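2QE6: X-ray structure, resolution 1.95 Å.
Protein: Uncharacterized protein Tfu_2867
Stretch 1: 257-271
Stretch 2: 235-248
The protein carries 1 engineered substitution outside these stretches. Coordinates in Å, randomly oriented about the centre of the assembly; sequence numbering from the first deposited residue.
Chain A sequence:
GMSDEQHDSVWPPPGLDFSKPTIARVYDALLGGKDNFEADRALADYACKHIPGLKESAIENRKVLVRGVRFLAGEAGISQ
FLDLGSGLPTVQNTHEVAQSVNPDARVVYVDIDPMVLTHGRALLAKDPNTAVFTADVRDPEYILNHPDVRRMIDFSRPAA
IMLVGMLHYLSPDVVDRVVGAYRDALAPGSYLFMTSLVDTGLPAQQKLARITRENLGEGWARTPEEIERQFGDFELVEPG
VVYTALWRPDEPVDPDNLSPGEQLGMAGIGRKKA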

# COMPACT_ATOMS: atom_id res chain seq x y z
N ASN A 257 -2.35 22.31 11.57
CA ASN A 257 -3.38 22.80 10.68
C ASN A 257 -3.77 21.74 9.64
O ASN A 257 -3.89 22.02 8.48
CB ASN A 257 -2.89 24.07 9.97
CG ASN A 257 -4.01 24.85 9.32
OD1 ASN A 257 -5.13 24.85 9.83
ND2 ASN A 257 -3.73 25.54 8.21
N LEU A 258 -3.99 20.52 10.08
CA LEU A 258 -4.35 19.44 9.17
C LEU A 258 -5.87 19.35 9.11
O LEU A 258 -6.57 19.59 10.10
CB LEU A 258 -3.78 18.11 9.67
CG LEU A 258 -2.26 17.93 9.64
CD1 LEU A 258 -1.96 16.53 10.13
CD2 LEU A 258 -1.67 18.14 8.23
N SER A 259 -6.37 19.02 7.93
CA SER A 259 -7.79 18.75 7.75
C SER A 259 -8.14 17.36 8.26
O SER A 259 -7.24 16.52 8.45
CB SER A 259 -8.14 18.79 6.27
OG SER A 259 -7.44 17.76 5.64
N PRO A 260 -9.44 17.07 8.45
CA PRO A 260 -9.88 15.71 8.80
C PRO A 260 -9.31 14.62 7.87
O PRO A 260 -8.82 13.58 8.37
CB PRO A 260 -11.40 15.81 8.71
CG PRO A 260 -11.67 17.21 9.15
CD PRO A 260 -10.60 18.01 8.45
N GLY A 261 -9.29 14.88 6.56
CA GLY A 261 -8.75 13.91 5.59
C GLY A 261 -7.26 13.61 5.73
O GLY A 261 -6.79 12.53 5.35
N GLU A 262 -6.51 14.59 6.24
CA GLU A 262 -5.08 14.44 6.52
C GLU A 262 -4.82 13.72 7.86
O GLU A 262 -3.66 13.48 8.22
CB GLU A 262 -4.40 15.81 6.47
CG GLU A 262 -4.36 16.38 5.05
CD GLU A 262 -3.89 17.84 5.02
OE1 GLU A 262 -4.39 18.66 5.82
OE2 GLU A 262 -3.02 18.16 4.20
N GLN A 263 -5.87 13.38 8.60
CA GLN A 263 -5.69 12.67 9.89
C GLN A 263 -6.28 11.25 9.95
O GLN A 263 -6.46 10.68 11.05
CB GLN A 263 -6.29 13.50 11.01
CG GLN A 263 -5.51 14.80 11.22
CD GLN A 263 -6.26 15.70 12.10
OE1 GLN A 263 -5.96 15.79 13.26
NE2 GLN A 263 -7.28 16.35 11.58
N LEU A 264 -6.54 10.68 8.78
CA LEU A 264 -7.09 9.35 8.66
C LEU A 264 -6.02 8.25 8.62
O LEU A 264 -6.27 7.14 9.05
CB LEU A 264 -8.03 9.24 7.42
CG LEU A 264 -9.44 9.85 7.59
CD1 LEU A 264 -10.19 9.81 6.23
CD2 LEU A 264 -10.22 9.21 8.70
N GLY A 265 -4.83 8.55 8.09
CA GLY A 265 -3.77 7.56 8.00
C GLY A 265 -2.39 8.03 8.41
O GLY A 265 -2.10 9.25 8.41
N MSE A 266 -1.54 7.05 8.75
CA MSE A 266 -0.12 7.30 9.06
C MSE A 266 0.78 6.50 8.16
O MSE A 266 0.37 5.50 7.64
CB MSE A 266 0.22 7.01 10.51
CG MSE A 266 -0.40 8.00 11.46
SE MSE A 266 0.44 8.17 13.13
CE MSE A 266 -0.54 9.64 13.86
N ALA A 267 2.01 6.96 8.01
CA ALA A 267 3.04 6.32 7.20
C ALA A 267 4.29 6.13 8.08
O ALA A 267 4.56 6.94 8.97
CB ALA A 267 3.40 7.20 6.00
N GLY A 268 5.06 5.08 7.79
CA GLY A 268 6.36 4.85 8.42
C GLY A 268 7.23 4.02 7.49
O GLY A 268 6.73 3.21 6.74
N ILE A 269 8.53 4.25 7.55
CA ILE A 269 9.51 3.40 6.88
C ILE A 269 10.58 3.06 7.92
O ILE A 269 11.07 3.93 8.64
CB ILE A 269 10.19 4.09 5.70
CG1 ILE A 269 9.19 4.36 4.59
CG2 ILE A 269 11.34 3.20 5.13
CD1 ILE A 269 9.83 4.89 3.33
N GLY A 270 10.88 1.77 8.04
CA GLY A 270 11.89 1.28 8.97
C GLY A 270 12.95 0.48 8.25
O GLY A 270 12.67 -0.20 7.26
N ARG A 271 14.17 0.54 8.77
CA ARG A 271 15.32 -0.14 8.18
C ARG A 271 15.73 -1.33 9.05
O ARG A 271 15.82 -1.22 10.26
CB ARG A 271 16.47 0.85 8.03
CG ARG A 271 17.69 0.32 7.33
CD ARG A 271 18.77 1.37 7.26
NE ARG A 271 19.24 1.78 8.57
CZ ARG A 271 20.19 1.15 9.26
NH1 ARG A 271 20.79 0.10 8.76
NH2 ARG A 271 20.54 1.58 10.46
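Stretch 2, residues 235-248: ELVEPGVVYTALWR

Stretch 2 runs antiparallel to the strand 265-271, pairing in two short lengths with a looped-out segment between them. At one end Glu235 and Arg271 form a hydrogen-bonded pair, Glu235 N to Arg271 O at 2.7 Å and Arg271 N to Glu235 O at 2.8 Å; Val237 N then reaches Ile269 O at 2.8 Å. From there the chain swings out through a turn, closed by Gly240 N to Val237 O at 2.9 Å and containing a cis peptide before Pro239, and returns to pair Val242 N with Ala267 O at 3.1 Å and Ala267 N with Val242 O at 2.9 Å. Thr244 N to Gly265 O, 3.0 Å, ends the ladder as the chain enters a 3-10 turn. The gap beside the loop is filled by water 2, which accepts from Ile269 N and Trp247 NE1, both at 3.0 Å.

The main bump is the Tyr243 ring. Gln263 CG lies over one face, 4.1 Å from the ring centroid, and the selenomethionine methyl Met266 CE over the opposite face at 3.7 Å, so the ring is clamped between two aliphatic groups; Leu258 CD1 adds an oblique contact, 3.8 Å from Tyr243 CD2. Trp247 folds back toward the strand, its CZ2 3.6 Å from Ile269 CD1 and its CB 4.2 Å from Ala267 CB.

Gly268 provides a hollow: a CB there would fall 2.9 Å from Val241 CG2, a clash. Gly240 is glycine for another reason, since at its backbone angles a CB would be jammed against the carbonyl O of the residue before. At the Arg271 end a salt bridge, Arg271 NH2 to Glu235 OE1 at 3.0 Å, reinforces the neighbouring backbone pair. The rule is economical: backbone pairing sets the register, bare glycine admits a branched neighbour, and one ring is held between Gln263 CG and Met266 CE toward the other end.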

# COMPACT_ATOMS: atom_id res chain seq x y z
N GLU A 235 14.65 -0.09 12.41
CA GLU A 235 14.90 1.25 12.91
C GLU A 235 14.14 2.27 12.03
O GLU A 235 14.44 2.41 10.86
CB GLU A 235 16.39 1.54 12.88
CG GLU A 235 16.78 2.92 13.33
CD GLU A 235 18.26 3.11 13.32
OE1 GLU A 235 18.84 3.33 12.23
OE2 GLU A 235 18.84 3.00 14.42
N LEU A 236 13.17 2.97 12.62
CA LEU A 236 12.32 3.89 11.84
C LEU A 236 13.17 5.03 11.32
O LEU A 236 13.98 5.60 12.07
CB LEU A 236 11.18 4.45 12.69
CG LEU A 236 10.02 3.49 13.04
CD1 LEU A 236 9.21 4.15 14.15
CD2 LEU A 236 9.18 3.19 11.81
N VAL A 237 13.03 5.36 10.05
CA VAL A 237 13.74 6.51 9.51
C VAL A 237 12.90 7.74 9.88
O VAL A 237 11.69 7.64 10.03
CB VAL A 237 14.00 6.41 7.96
CG1 VAL A 237 14.43 5.00 7.55
CG2 VAL A 237 12.79 6.82 7.19
N GLU A 238 13.56 8.89 10.05
CA GLU A 238 12.90 10.14 10.34
C GLU A 238 11.88 10.46 9.24
O GLU A 238 12.16 10.25 8.04
CB GLU A 238 13.92 11.29 10.44
CG GLU A 238 14.82 11.30 11.69
CD GLU A 238 14.09 11.64 12.99
OE1 GLU A 238 12.93 12.13 12.97
OE2 GLU A 238 14.72 11.42 14.06
N PRO A 239 10.71 10.99 9.64
CA PRO A 239 10.26 11.37 11.01
C PRO A 239 9.55 10.34 11.89
O PRO A 239 8.89 10.74 12.86
CB PRO A 239 9.28 12.51 10.70
CG PRO A 239 8.60 12.00 9.42
CD PRO A 239 9.71 11.37 8.62
N GLY A 240 9.70 9.05 11.59
CA GLY A 240 8.97 8.00 12.33
C GLY A 240 7.60 7.71 11.73
O GLY A 240 7.42 7.86 10.53
N VAL A 241 6.64 7.35 12.58
CA VAL A 241 5.29 7.04 12.16
C VAL A 241 4.45 8.31 12.38
O VAL A 241 4.28 8.75 13.51
CB VAL A 241 4.72 5.82 12.92
CG1 VAL A 241 3.28 5.58 12.58
CG2 VAL A 241 5.56 4.55 12.57
N VAL A 242 4.02 8.93 11.29
CA VAL A 242 3.35 10.25 11.35
C VAL A 242 2.21 10.27 10.34
O VAL A 242 2.17 9.43 9.44
CB VAL A 242 4.32 11.38 11.01
CG1 VAL A 242 5.43 11.46 12.06
CG2 VAL A 242 4.89 11.23 9.56
N TYR A 243 1.28 11.21 10.50
CA TYR A 243 0.20 11.37 9.54
C TYR A 243 0.82 11.42 8.13
O TYR A 243 1.89 11.94 7.92
CB TYR A 243 -0.64 12.60 9.83
CG TYR A 243 -1.52 12.52 11.07
CD1 TYR A 243 -2.51 11.54 11.18
CD2 TYR A 243 -1.36 13.40 12.12
CE1 TYR A 243 -3.36 11.48 12.32
CE2 TYR A 243 -2.20 13.35 13.25
CZ TYR A 243 -3.20 12.38 13.33
OH TYR A 243 -4.04 12.30 14.41
N THR A 244 0.17 10.80 7.16
CA THR A 244 0.76 10.62 5.85
C THR A 244 1.31 11.93 5.21
O THR A 244 2.39 11.90 4.63
CB THR A 244 -0.22 9.84 4.86
OG1 THR A 244 -1.50 10.50 4.82
CG2 THR A 244 -0.42 8.40 5.29
N ALA A 245 0.60 13.06 5.34
CA ALA A 245 1.04 14.32 4.71
C ALA A 245 2.32 14.91 5.38
O ALA A 245 2.98 15.79 4.81
CB ALA A 245 -0.08 15.32 4.75
N LEU A 246 2.61 14.45 6.60
CA LEU A 246 3.75 14.91 7.40
C LEU A 246 5.02 14.08 7.14
O LEU A 246 6.09 14.40 7.66
CB LEU A 246 3.38 14.85 8.90
CG LEU A 246 2.22 15.72 9.40
CD1 LEU A 246 2.03 15.60 10.94
CD2 LEU A 246 2.40 17.18 9.01
N TRP A 247 4.92 13.02 6.33
CA TRP A 247 6.09 12.17 6.10
C TRP A 247 6.96 12.76 5.00
O TRP A 247 6.59 12.69 3.84
CB TRP A 247 5.71 10.71 5.78
CG TRP A 247 6.92 9.78 5.90
CD1 TRP A 247 7.29 9.08 6.99
CD2 TRP A 247 7.90 9.50 4.88
NE1 TRP A 247 8.44 8.38 6.73
CE2 TRP A 247 8.84 8.62 5.45
CE3 TRP A 247 8.09 9.92 3.58
CZ2 TRP A 247 9.95 8.16 4.75
CZ3 TRP A 247 9.20 9.46 2.88
CH2 TRP A 247 10.10 8.59 3.47
N ARG A 248 8.10 13.34 5.39
CA ARG A 248 9.01 14.00 4.46
C ARG A 248 8.30 14.73 3.35
O ARG A 248 8.45 14.38 2.19
CB ARG A 248 9.99 12.98 3.86
CG ARG A 248 10.79 12.24 4.94
CD ARG A 248 12.06 11.62 4.39
NE ARG A 248 12.75 10.91 5.46
CZ ARG A 248 14.05 10.64 5.45
NH1 ARG A 248 14.80 10.99 4.40
NH2 ARG A 248 14.59 9.99 6.47
O HOH W 1 17.10 3.83 10.07
O HOH W 2 9.40 6.72 8.99
O HOH W 3 -2.11 12.95 5.88